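Local coordinates for protein oxidoreductase (Azotobacter vinelandii, PDB 7D5M) that binds NAD+ and, as a homolog of inositol dehydrogenase in the GFO/IDH/MocA family, probably catalyses NAD-dependent oxidation of a polyol or sugar, at residues 168-173 and 246-251; 201-206 and 375-380; 148-153 and 214-219. One frame throughout, in Å; residues are numbered along the deposited sequence.

How the interactions relate
The three contacts show one helix serving two separate contacts over a mixed sheet, with a third within the sheet. Helix 202-217 gives its first turn to interaction 2 and its last to interaction 3, so these two stand about 23 Å apart, centre to centre, and do not touch. Interaction 1, on the sheet beneath, bridges them. Towards interaction 2, Thr246 OG1 lies 3.5 Å from Cys376 SG; towards interaction 3, Val168 CG2 lies 3.5 Å from Leu218 CD1, and Met170 SD packs on Ser214 CB. Neither helix contact reaches the cofactor: the side chain of Leu203 is about 12 Å from the bound NAD and that of Ile150 about 13 Å.

Interaction 1 of 3, residues 168-173 and 246-251; sequences VHMQFA and TLMEYE
Met248 and Tyr250 meet Met170 and Val168 across an intervening strand of the mixed beta-sheet in the C-terminal alpha/beta domain. Strand 255-261 runs between the two and takes the backbone hydrogen bonds of Val168 and Met170, so the segments touch through side chains alone; the strand axes come within 9.4 Å and run roughly antiparallel at 153°. Residues two apart along a strand share a face of the sheet, and here both pairs point towards each other.

Along 246-251, Met248 comes first. Its chain bends at the last torsion (chi3 -70°), as does that of Met170, and the two cross at about a right angle until methyl meets methyl, Met248 CE to Met170 CE at 3.9 Å. Two residues on, Tyr250 reaches in with its phenol. Ring atom CE2 lies 3.9 Å from Val168 CG2, an oblique approach, while Phe221 meets the ring edge-to-face. Replacing Tyr250 by an alanine would probably open a gap beside Val168 and leave the Met170 methyl freer to turn. Ser214 of helix 202-217 lies against Val168 and Met170. The phenol oxygen ends between two residues of strand 168-173: Tyr250 OH is 3.8 Å from Val168 CB and equally 3.8 Å from Met170 CE.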
loop_
_atom_site.group_PDB
_atom_site.type_symbol
_atom_site.label_atom_id
_atom_site.label_comp_id
_atom_site.label_asym_id
_atom_site.label_seq_id
_atom_site.Cartn_x
_atom_site.Cartn_y
_atom_site.Cartn_z
ATOM N N VAL A 168 16.366 9.086 -14.093
ATOM C CA VAL A 168 15.125 9.850 -13.814
ATOM C C VAL A 168 13.988 9.148 -14.556
ATOM O O VAL A 168 13.954 9.232 -15.791
ATOM C CB VAL A 168 15.267 11.323 -14.235
ATOM C CG1 VAL A 168 14.111 12.141 -13.681
ATOM C CG2 VAL A 168 16.608 11.900 -13.797
ATOM N N HIS A 169 13.119 8.456 -13.819
ATOM C CA HIS A 169 11.989 7.662 -14.365
ATOM C C HIS A 169 10.688 8.417 -14.119
ATOM O O HIS A 169 10.318 8.614 -12.958
ATOM C CB HIS A 169 11.987 6.254 -13.777
ATOM C CG HIS A 169 13.043 5.415 -14.393
ATOM N ND1 HIS A 169 12.948 4.049 -14.465
ATOM C CD2 HIS A 169 14.184 5.758 -15.024
ATOM C CE1 HIS A 169 14.019 3.577 -15.066
ATOM N NE2 HIS A 169 14.799 4.601 -15.414
ATOM N N MET A 170 10.036 8.812 -15.202
ATOM C CA MET A 170 8.840 9.678 -15.184
ATOM C C MET A 170 7.713 8.958 -15.910
ATOM O O MET A 170 7.973 8.310 -16.950
ATOM C CB MET A 170 9.151 11.002 -15.873
ATOM C CG MET A 170 10.074 11.869 -15.057
ATOM S SD MET A 170 10.878 13.109 -16.047
ATOM C CE MET A 170 12.207 12.156 -16.783
ATOM N N GLN A 171 6.500 9.068 -15.377
ATOM C CA GLN A 171 5.304 8.601 -16.096
ATOM C C GLN A 171 4.148 9.535 -15.766
ATOM O O GLN A 171 4.091 10.086 -14.656
ATOM C CB GLN A 171 5.002 7.133 -15.788
ATOM C CG GLN A 171 4.541 6.865 -14.363
ATOM C CD GLN A 171 4.002 5.467 -14.160
ATOM O OE1 GLN A 171 4.735 4.481 -14.240
ATOM N NE2 GLN A 171 2.710 5.369 -13.880
ATOM N N PHE A 172 3.280 9.722 -16.742
ATOM C CA PHE A 172 1.901 10.198 -16.517
ATOM C C PHE A 172 1.029 9.323 -17.410
ATOM O O PHE A 172 0.936 9.591 -18.614
ATOM C CB PHE A 172 1.787 11.705 -16.752
ATOM C CG PHE A 172 0.562 12.337 -16.142
ATOM C CD1 PHE A 172 -0.577 11.594 -15.868
ATOM C CD2 PHE A 172 0.545 13.692 -15.848
ATOM C CE1 PHE A 172 -1.703 12.192 -15.324
ATOM C CE2 PHE A 172 -0.586 14.290 -15.318
ATOM C CZ PHE A 172 -1.703 13.538 -15.042
ATOM N N ALA A 173 0.510 8.241 -16.840
ATOM C CA ALA A 173 -0.119 7.127 -17.580
ATOM C C ALA A 173 -1.463 6.801 -16.935
ATOM O O ALA A 173 -1.496 6.025 -15.972
ATOM C CB ALA A 173 0.805 5.933 -17.586
ATOM N N THR A 246 9.594 8.031 -24.203
ATOM C CA THR A 246 10.725 8.943 -24.464
ATOM C C THR A 246 11.920 8.493 -23.636
ATOM O O THR A 246 11.833 8.493 -22.399
ATOM C CB THR A 246 10.375 10.403 -24.187
ATOM O OG1 THR A 246 9.184 10.687 -24.914
ATOM C CG2 THR A 246 11.509 11.323 -24.591
ATOM N N LEU A 247 12.999 8.119 -24.309
ATOM C CA LEU A 247 14.272 7.779 -23.651
ATOM C C LEU A 247 15.263 8.916 -23.910
ATOM O O LEU A 247 15.373 9.395 -25.075
ATOM C CB LEU A 247 14.770 6.435 -24.181
ATOM C CG LEU A 247 15.999 5.877 -23.471
ATOM C CD1 LEU A 247 15.702 5.566 -22.011
ATOM C CD2 LEU A 247 16.493 4.628 -24.179
ATOM N N MET A 248 15.924 9.369 -22.855
ATOM C CA MET A 248 16.822 10.545 -22.916
ATOM C C MET A 248 18.178 10.206 -22.304
ATOM O O MET A 248 18.235 9.475 -21.294
ATOM C CB MET A 248 16.190 11.711 -22.155
ATOM C CG MET A 248 14.750 11.928 -22.533
ATOM S SD MET A 248 14.106 13.465 -21.875
ATOM C CE MET A 248 14.020 13.100 -20.130
ATOM N N GLU A 249 19.234 10.735 -22.911
ATOM C CA GLU A 249 20.582 10.792 -22.306
ATOM C C GLU A 249 20.811 12.225 -21.847
ATOM O O GLU A 249 20.691 13.128 -22.686
ATOM C CB GLU A 249 21.672 10.414 -23.305
ATOM C CG GLU A 249 21.387 9.151 -24.090
ATOM C CD GLU A 249 22.477 8.809 -25.097
ATOM O OE1 GLU A 249 23.359 9.668 -25.314
ATOM O OE2 GLU A 249 22.443 7.686 -25.664
ATOM N N TYR A 250 21.093 12.413 -20.566
ATOM C CA TYR A 250 21.517 13.716 -20.006
ATOM C C TYR A 250 23.021 13.887 -20.222
ATOM O O TYR A 250 23.745 12.872 -20.300
ATOM C CB TYR A 250 21.192 13.800 -18.520
ATOM C CG TYR A 250 19.724 13.742 -18.192
ATOM C CD1 TYR A 250 18.923 14.863 -18.313
ATOM C CD2 TYR A 250 19.132 12.573 -17.745
ATOM C CE1 TYR A 250 17.575 14.827 -18.010
ATOM C CE2 TYR A 250 17.783 12.524 -17.432
ATOM C CZ TYR A 250 17.002 13.655 -17.560
ATOM O OH TYR A 250 15.667 13.646 -17.258
ATOM N N GLU A 251 23.480 15.141 -20.296
ATOM C CA GLU A 251 24.928 15.465 -20.201
ATOM C C GLU A 251 25.432 14.864 -18.889
ATOM O O GLU A 251 24.770 15.083 -17.857
ATOM C CB GLU A 251 25.180 16.977 -20.241
ATOM C CG GLU A 251 24.843 17.636 -21.566
ATOM C CD GLU A 251 25.749 17.298 -22.739
ATOM O OE1 GLU A 251 26.818 16.682 -22.520
ATOM O OE2 GLU A 251 25.373 17.645 -23.880
#

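Interaction 2 of 3, residues 201-206 and 375-380; sequences YVLGDV and RCVQSA
Leu203, in the first turn of helix 202-217, reaches across to Cys376 and Val377 of helix 363-381, a buried helix-to-helix contact of the C-terminal alpha/beta domain. The direct contact is apolar. Both methyls of Leu203 face Cys376 CB, CD1 at 3.9 Å and CD2 at 4.1 Å, and CD1 also makes a looser approach of 4.3 Å to Val377 CG2. The nearest CA atoms, those of Leu203 and Cys376, are 7.9 Å apart, so the fork of the leucine does the bridging. In Cys376 the sulfur sits beside the backbone N (chi1 -73°), which leaves CB as the atom that meets the leucine, while the thiol lies near Thr246 on the sheet.

Hydrogen bonds act within each helix instead. Ala380 N bonds to Cys376 O at 2.9 Å, an ordinary helical turn, and Asp205 N bonds to the O of Tyr201, the N-cap residue. Within 375-380, Arg375 NH1 makes a weak bond to Gln378 OE1. At the start of helix 202-217, Glu241 OE2 accepts from Leu203 N. Further along, Asp205 forms a salt bridge with Arg191 and its backbone O accepts from Lys115 NZ; Arg191 and Lys115 both bind NAD.

In the fold, the two helices lie side by side on one face of the mixed sheet, Leu203 resting on Ala244 and Thr246 of strand 243-250 and Cys376 on Cys228 of strand 223-231.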
loop_
_atom_site.group_PDB
_atom_site.type_symbol
_atom_site.label_atom_id
_atom_site.label_comp_id
_atom_site.label_asym_id
_atom_site.label_seq_id
_atom_site.Cartn_x
_atom_site.Cartn_y
_atom_site.Cartn_z
ATOM N N TYR A 201 -0.656 14.625 -28.769
ATOM C CA TYR A 201 -1.692 14.519 -27.720
ATOM C C TYR A 201 -0.980 14.266 -26.382
ATOM O O TYR A 201 -0.661 15.261 -25.710
ATOM C CB TYR A 201 -2.802 13.531 -28.096
ATOM C CG TYR A 201 -3.691 13.222 -26.920
ATOM C CD1 TYR A 201 -3.924 14.180 -25.944
ATOM C CD2 TYR A 201 -4.269 11.974 -26.750
ATOM C CE1 TYR A 201 -4.703 13.907 -24.834
ATOM C CE2 TYR A 201 -5.068 11.691 -25.654
ATOM C CZ TYR A 201 -5.282 12.660 -24.691
ATOM O OH TYR A 201 -6.038 12.379 -23.586
ATOM N N VAL A 202 -0.706 13.017 -25.993
ATOM C CA VAL A 202 -0.292 12.733 -24.581
ATOM C C VAL A 202 1.096 13.307 -24.246
ATOM O O VAL A 202 1.311 13.609 -23.060
ATOM C CB VAL A 202 -0.401 11.245 -24.193
ATOM C CG1 VAL A 202 -1.860 10.811 -24.176
ATOM C CG2 VAL A 202 0.463 10.330 -25.042
ATOM N N LEU A 203 2.025 13.449 -25.197
ATOM C CA LEU A 203 3.365 14.022 -24.880
ATOM C C LEU A 203 3.160 15.404 -24.252
ATOM O O LEU A 203 3.697 15.667 -23.153
ATOM C CB LEU A 203 4.197 14.119 -26.159
ATOM C CG LEU A 203 4.724 12.786 -26.688
ATOM C CD1 LEU A 203 5.158 12.929 -28.142
ATOM C CD2 LEU A 203 5.856 12.262 -25.827
ATOM N N GLY A 204 2.379 16.238 -24.932
ATOM C CA GLY A 204 2.084 17.619 -24.517
ATOM C C GLY A 204 1.105 17.653 -23.366
ATOM O O GLY A 204 1.266 18.503 -22.465
ATOM N N ASP A 205 0.111 16.767 -23.376
ATOM C CA ASP A 205 -1.028 16.856 -22.429
ATOM C C ASP A 205 -0.576 16.389 -21.041
ATOM O O ASP A 205 -0.960 17.019 -20.028
ATOM C CB ASP A 205 -2.227 16.049 -22.916
ATOM C CG ASP A 205 -3.497 16.396 -22.172
ATOM O OD1 ASP A 205 -3.919 17.557 -22.264
ATOM O OD2 ASP A 205 -4.036 15.516 -21.477
ATOM N N VAL A 206 0.188 15.301 -20.975
ATOM C CA VAL A 206 0.517 14.696 -19.654
ATOM C C VAL A 206 2.027 14.496 -19.496
ATOM O O VAL A 206 2.512 14.734 -18.395
ATOM C CB VAL A 206 -0.308 13.420 -19.402
ATOM C CG1 VAL A 206 -1.792 13.751 -19.248
ATOM C CG2 VAL A 206 -0.089 12.359 -20.469
ATOM N N ARG A 375 10.836 17.970 -30.133
ATOM C CA ARG A 375 11.947 17.005 -30.352
ATOM C C ARG A 375 11.394 15.576 -30.340
ATOM O O ARG A 375 11.823 14.781 -31.197
ATOM C CB ARG A 375 13.056 17.164 -29.310
ATOM C CG ARG A 375 13.887 18.420 -29.502
ATOM C CD ARG A 375 14.861 18.334 -30.669
ATOM N NE ARG A 375 15.424 19.660 -30.856
ATOM C CZ ARG A 375 14.865 20.631 -31.584
ATOM N NH1 ARG A 375 13.740 20.417 -32.246
ATOM N NH2 ARG A 375 15.446 21.819 -31.666
ATOM N N CYS A 376 10.499 15.254 -29.404
ATOM C CA CYS A 376 9.865 13.910 -29.315
ATOM C C CYS A 376 9.110 13.619 -30.618
ATOM O O CYS A 376 9.278 12.519 -31.182
ATOM C CB CYS A 376 8.927 13.797 -28.117
ATOM S SG CYS A 376 9.801 13.680 -26.535
ATOM N N VAL A 377 8.322 14.574 -31.105
ATOM C CA VAL A 377 7.531 14.381 -32.352
ATOM C C VAL A 377 8.513 14.173 -33.516
ATOM O O VAL A 377 8.268 13.264 -34.334
ATOM C CB VAL A 377 6.542 15.537 -32.584
ATOM C CG1 VAL A 377 5.895 15.469 -33.962
ATOM C CG2 VAL A 377 5.467 15.549 -31.502
ATOM N N GLN A 378 9.611 14.936 -33.561
ATOM C CA GLN A 378 10.648 14.826 -34.624
ATOM C C GLN A 378 11.238 13.411 -34.620
ATOM O O GLN A 378 11.318 12.807 -35.707
ATOM C CB GLN A 378 11.723 15.900 -34.454
ATOM C CG GLN A 378 11.221 17.270 -34.887
ATOM C CD GLN A 378 12.164 18.408 -34.575
ATOM O OE1 GLN A 378 13.168 18.254 -33.880
ATOM N NE2 GLN A 378 11.840 19.576 -35.107
ATOM N N SER A 379 11.609 12.891 -33.449
ATOM C CA SER A 379 12.173 11.525 -33.318
ATOM C C SER A 379 11.131 10.492 -33.758
ATOM O O SER A 379 11.492 9.586 -34.550
ATOM C CB SER A 379 12.671 11.253 -31.921
ATOM O OG SER A 379 12.975 9.875 -31.748
ATOM N N ALA A 380 9.906 10.597 -33.245
ATOM C CA ALA A 380 8.806 9.628 -33.466
ATOM C C ALA A 380 8.503 9.548 -34.963
ATOM O O ALA A 380 8.346 8.430 -35.473
ATOM C CB ALA A 380 7.572 10.030 -32.699
#

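Interaction 3 of 3, residues 148-153 and 214-219; sequences QLIEQA and SEVMLP
Met217 lies over Ala153, and Ile150 fills the angle between Met217 and Val216: the principle at work is that a small residue makes the hollow a long one occupies. Ala153 has nothing beyond its CB, and this lets the backbones come close, 6.1 Å from Ala153 CA to Met217 CA. The methionine is stretched out beyond CG (chi3 -176°), so it runs alongside the alanine rather than curling away, and Ala153 CB touches it at successive points: 4.1 Å to Met217 CG, 3.8 Å to Met217 SD and 3.6 Å to Met217 CE.

The second bump is Ile150, three residues before Ala153 on helix 148-158, which uses its two branches separately. Its longer arm puts CD1 3.9 Å from Met217 CE, so that the methionine methyl is held between Ile150 and Ala153. Its shorter branch, CG2, stands anti to the backbone N and meets Val216 CG1 at 3.9 Å, the two side chains crossing at about a right angle. Ile150 thus packs against two successive residues of the last turn of helix 202-217, which is closed by the bond from Leu218 N to Ser214 O. The contact is entirely apolar, and of its four residues Val216 alone is partly exposed.

Two helices here pack side by side on the mixed sheet, 148-158 and the end of 202-217, the latter in the C-terminal alpha/beta domain, with Met217 against Ile273 and Val275 of strand 271-277, and Ile150 and Ala153 against Trp284 and Leu282 of strand 280-285.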
loop_
_atom_site.group_PDB
_atom_site.type_symbol
_atom_site.label_atom_id
_atom_site.label_comp_id
_atom_site.label_asym_id
_atom_site.label_seq_id
_atom_site.Cartn_x
_atom_site.Cartn_y
_atom_site.Cartn_z
ATOM N N GLN A 148 4.564 20.757 -1.724
ATOM C CA GLN A 148 5.742 21.004 -0.845
ATOM C C GLN A 148 6.826 19.945 -1.073
ATOM O O GLN A 148 8.023 20.296 -1.020
ATOM C CB GLN A 148 5.341 20.980 0.632
ATOM C CG GLN A 148 4.526 22.191 1.087
ATOM C CD GLN A 148 3.036 22.063 0.870
ATOM O OE1 GLN A 148 2.554 21.974 -0.260
ATOM N NE2 GLN A 148 2.280 22.128 1.952
ATOM N N LEU A 149 6.462 18.675 -1.269
ATOM C CA LEU A 149 7.501 17.613 -1.244
ATOM C C LEU A 149 8.322 17.617 -2.533
ATOM O O LEU A 149 9.384 16.967 -2.537
ATOM C CB LEU A 149 6.864 16.254 -0.959
ATOM C CG LEU A 149 6.414 16.068 0.486
ATOM C CD1 LEU A 149 5.659 14.763 0.634
ATOM C CD2 LEU A 149 7.600 16.118 1.447
ATOM N N ILE A 150 7.894 18.349 -3.571
ATOM C CA ILE A 150 8.743 18.546 -4.781
ATOM C C ILE A 150 9.974 19.368 -4.366
ATOM O O ILE A 150 11.094 18.975 -4.736
ATOM C CB ILE A 150 7.964 19.177 -5.950
ATOM C CG1 ILE A 150 6.700 18.388 -6.303
ATOM C CG2 ILE A 150 8.864 19.339 -7.160
ATOM C CD1 ILE A 150 6.942 16.914 -6.582
ATOM N N GLU A 151 9.772 20.431 -3.577
ATOM C CA GLU A 151 10.867 21.266 -3.023
ATOM C C GLU A 151 11.734 20.409 -2.089
ATOM O O GLU A 151 12.967 20.568 -2.122
ATOM C CB GLU A 151 10.305 22.498 -2.320
ATOM C CG GLU A 151 11.298 23.183 -1.410
ATOM C CD GLU A 151 12.535 23.751 -2.079
ATOM O OE1 GLU A 151 12.528 23.932 -3.314
ATOM O OE2 GLU A 151 13.497 24.045 -1.350
ATOM N N GLN A 152 11.130 19.531 -1.285
ATOM C CA GLN A 152 11.902 18.607 -0.413
ATOM C C GLN A 152 12.847 17.775 -1.293
ATOM O O GLN A 152 14.036 17.627 -0.935
ATOM C CB GLN A 152 10.984 17.689 0.399
ATOM C CG GLN A 152 11.735 16.604 1.167
ATOM C CD GLN A 152 12.583 17.150 2.291
ATOM O OE1 GLN A 152 12.367 18.263 2.770
ATOM N NE2 GLN A 152 13.540 16.352 2.752
ATOM N N ALA A 153 12.329 17.187 -2.370
ATOM C CA ALA A 153 13.121 16.340 -3.292
ATOM C C ALA A 153 14.256 17.176 -3.899
ATOM O O ALA A 153 15.405 16.704 -3.916
ATOM C CB ALA A 153 12.222 15.744 -4.349
ATOM N N SER A 214 10.915 16.987 -12.969
ATOM C CA SER A 214 12.355 16.617 -13.030
ATOM C C SER A 214 13.212 17.880 -13.169
ATOM O O SER A 214 14.320 17.900 -12.611
ATOM C CB SER A 214 12.656 15.628 -14.120
ATOM O OG SER A 214 12.674 16.270 -15.385
ATOM N N GLU A 215 12.716 18.905 -13.862
ATOM C CA GLU A 215 13.474 20.175 -14.059
ATOM C C GLU A 215 13.540 20.951 -12.738
ATOM O O GLU A 215 14.574 21.581 -12.467
ATOM C CB GLU A 215 12.851 21.011 -15.176
ATOM C CG GLU A 215 12.967 20.332 -16.524
ATOM C CD GLU A 215 12.415 21.112 -17.701
ATOM O OE1 GLU A 215 12.081 22.302 -17.526
ATOM O OE2 GLU A 215 12.337 20.513 -18.805
ATOM N N VAL A 216 12.494 20.897 -11.921
ATOM C CA VAL A 216 12.536 21.514 -10.565
ATOM C C VAL A 216 13.566 20.761 -9.714
ATOM O O VAL A 216 14.336 21.423 -8.999
ATOM C CB VAL A 216 11.152 21.534 -9.887
ATOM C CG1 VAL A 216 11.232 22.099 -8.475
ATOM C CG2 VAL A 216 10.144 22.312 -10.718
ATOM N N MET A 217 13.561 19.428 -9.753
ATOM C CA MET A 217 14.396 18.586 -8.855
ATOM C C MET A 217 15.866 18.598 -9.295
ATOM O O MET A 217 16.732 18.495 -8.410
ATOM C CB MET A 217 13.886 17.144 -8.849
ATOM C CG MET A 217 12.537 16.992 -8.219
ATOM S SD MET A 217 12.068 15.243 -8.119
ATOM C CE MET A 217 10.414 15.396 -7.444
ATOM N N LEU A 218 16.116 18.724 -10.600
ATOM C CA LEU A 218 17.456 18.596 -11.240
ATOM C C LEU A 218 17.666 19.799 -12.152
ATOM O O LEU A 218 17.714 19.668 -13.377
ATOM C CB LEU A 218 17.515 17.272 -12.011
ATOM C CG LEU A 218 17.326 16.018 -11.156
ATOM C CD1 LEU A 218 16.740 14.878 -11.973
ATOM C CD2 LEU A 218 18.632 15.580 -10.508
ATOM N N PRO A 219 17.733 21.018 -11.569
ATOM C CA PRO A 219 17.742 22.247 -12.359
ATOM C C PRO A 219 18.959 22.393 -13.287
ATOM O O PRO A 219 18.832 23.098 -14.284
ATOM C CB PRO A 219 17.718 23.355 -11.288
ATOM C CG PRO A 219 18.306 22.698 -10.063
ATOM C CD PRO A 219 17.788 21.274 -10.121
#